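Local coordinates for EchA1_1 (PDB 3R9T), which probably catalyses the reversible hydration of (2E)-enoyl-CoA thioesters to (3S)-3-hydroxyacyl-CoA, as a crotonase-family enoyl-CoA hydratase, perhaps in fatty acid oxidation, at the benzoic acid site. Sequence-based numbering; all coordinates share one arbitrary frame.

The benzoic acid site. Residues 71, 76, 82, 92, 115, 118, 138, 144-147, 240. With BEZ (benzoic acid), chain B.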
# COMPACT_ATOMS: atom_id res chain seq x y z
N ALA A 71 26.38 -2.54 -0.26
CA ALA A 71 27.15 -3.71 0.16
C ALA A 71 28.57 -3.55 -0.34
O ALA A 71 28.78 -3.18 -1.50
CB ALA A 71 26.53 -4.98 -0.44
N ILE A 76 32.13 -8.71 -1.34
CA ILE A 76 31.30 -9.59 -2.17
C ILE A 76 32.18 -10.39 -3.13
O ILE A 76 32.03 -11.61 -3.24
CB ILE A 76 30.25 -8.79 -2.95
CG1 ILE A 76 29.13 -8.34 -2.01
CG2 ILE A 76 29.67 -9.62 -4.10
CD1 ILE A 76 28.41 -7.10 -2.49
N LEU A 82 28.86 -10.66 4.89
CA LEU A 82 28.71 -9.23 5.18
C LEU A 82 28.01 -8.99 6.51
O LEU A 82 28.02 -7.87 7.02
CB LEU A 82 27.88 -8.52 4.10
CG LEU A 82 28.33 -8.67 2.64
CD1 LEU A 82 27.44 -7.87 1.68
CD2 LEU A 82 29.79 -8.28 2.46
N PHE A 92 21.68 -8.28 6.94
CA PHE A 92 22.57 -7.25 6.45
C PHE A 92 22.74 -6.08 7.44
O PHE A 92 21.75 -5.55 7.97
CB PHE A 92 22.00 -6.76 5.12
CG PHE A 92 22.85 -5.76 4.39
CD1 PHE A 92 23.92 -6.18 3.61
CD2 PHE A 92 22.52 -4.42 4.40
CE1 PHE A 92 24.66 -5.28 2.89
CE2 PHE A 92 23.26 -3.50 3.67
CZ PHE A 92 24.34 -3.94 2.91
N GLY A 115 22.15 -1.33 -0.62
CA GLY A 115 22.14 -1.58 0.82
C GLY A 115 21.74 -0.38 1.65
O GLY A 115 21.05 -0.53 2.66
N GLU A 118 18.15 -0.00 1.51
CA GLU A 118 17.63 -1.10 2.33
C GLU A 118 17.70 -0.84 3.86
O GLU A 118 16.82 -1.27 4.62
CB GLU A 118 18.30 -2.41 1.91
CG GLU A 118 17.97 -2.80 0.45
CD GLU A 118 18.75 -3.99 0.00
OE1 GLU A 118 19.97 -3.83 -0.17
OE2 GLU A 118 18.16 -5.08 -0.16
N GLU A 138 21.24 -2.77 -7.77
CA GLU A 138 21.79 -4.12 -7.74
C GLU A 138 21.61 -4.83 -9.08
O GLU A 138 22.47 -5.59 -9.54
CB GLU A 138 21.15 -4.96 -6.63
CG GLU A 138 21.57 -4.60 -5.16
CD GLU A 138 20.69 -3.53 -4.51
OE1 GLU A 138 19.98 -2.80 -5.24
OE2 GLU A 138 20.72 -3.41 -3.26
N ILE A 144 20.94 -8.73 -6.67
CA ILE A 144 19.58 -8.23 -6.34
C ILE A 144 19.66 -7.57 -4.96
O ILE A 144 20.65 -7.76 -4.25
CB ILE A 144 18.47 -9.34 -6.35
CG1 ILE A 144 18.83 -10.51 -5.43
CG2 ILE A 144 18.21 -9.86 -7.78
CD1 ILE A 144 17.66 -11.47 -5.12
N ALA A 145 18.63 -6.80 -4.60
CA ALA A 145 18.50 -6.18 -3.29
C ALA A 145 18.14 -7.23 -2.28
O ALA A 145 16.99 -7.36 -1.89
CB ALA A 145 17.45 -5.05 -3.31
N ALA A 146 19.13 -7.99 -1.85
CA ALA A 146 18.91 -9.18 -1.07
C ALA A 146 18.69 -8.87 0.42
O ALA A 146 18.25 -9.74 1.18
CB ALA A 146 20.10 -10.14 -1.23
N ALA A 147 18.98 -7.64 0.81
CA ALA A 147 18.81 -7.20 2.19
C ALA A 147 17.42 -6.59 2.43
O ALA A 147 17.27 -5.57 3.15
CB ALA A 147 19.89 -6.19 2.54
N MET A 240 18.92 -15.59 -4.24
CA MET A 240 20.26 -15.03 -4.14
C MET A 240 21.28 -16.15 -4.27
O MET A 240 22.25 -16.03 -5.02
CB MET A 240 20.44 -14.28 -2.81
CG MET A 240 21.73 -13.46 -2.70
SD MET A 240 21.92 -12.27 -4.03
CE MET A 240 23.19 -11.21 -3.32
C BEZ B . 22.20 -5.88 -1.41
O1 BEZ B . 21.16 -5.87 -0.71
O2 BEZ B . 22.44 -4.96 -2.22
C1 BEZ B . 23.17 -7.01 -1.27
C2 BEZ B . 24.11 -7.22 -2.27
C3 BEZ B . 25.02 -8.27 -2.15
C4 BEZ B . 24.98 -9.10 -1.03
C5 BEZ B . 24.04 -8.89 -0.03
C6 BEZ B . 23.13 -7.84 -0.16
O HOH W 1 24.22 -2.81 -2.16
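Glu118 runs extended beyond CG (chi2 173°), whereas Glu138 bends at chi2 (89°); both have CG anti to the carbonyl carbon, and their carboxyl groups converge on the carboxyl group of benzoic acid. These are the paired catalytic acid-base glutamates of the crotonase (enoyl-CoA hydratase) active site. Each meets a different ligand oxygen from the side: Glu118 OE1 lies 2.4 Å from BEZ O1, with OE2 farther off, and BEZ O2 lies alongside Glu138 OE2, on its CG side, at 2.5 Å. Carboxyl groups this close would repel if all were ionised, so protons are probably shared between them, as short hydrogen bonds; the protons themselves are not seen. BEZ O1 also accepts the backbone N-H of Ala147, 3.2 Å from Ala147 N (148° at H). That same amide reaches Glu118 OE2 only weakly.

Water 1 holds the other ligand oxygen from another direction, 2.8 Å from BEZ O2. Water 1 sits between the amides that form the family's oxyanion hole, 2.9 Å from Ala71 N and 3.0 Å from Gly115 N, which starts helix 115-122. It thus stands about where the thioester carbonyl oxygen of a substrate would be expected.

The phenyl ring points away from the glutamates into an apolar slot. Met240, with CG anti to the backbone N and its chain bent at chi2, lays its methyl CE over one face, 3.9 Å from the BEZ ring centroid, and Ala146 CB flanks the same side. Ala71 CB and Leu82 CD1 back the opposite face. Ile76 brings the tip of its longer branch to the rim, with CD1 3.6 Å from BEZ C3. Benzoic acid is not a substrate of this reaction and may come from crystallisation or purification.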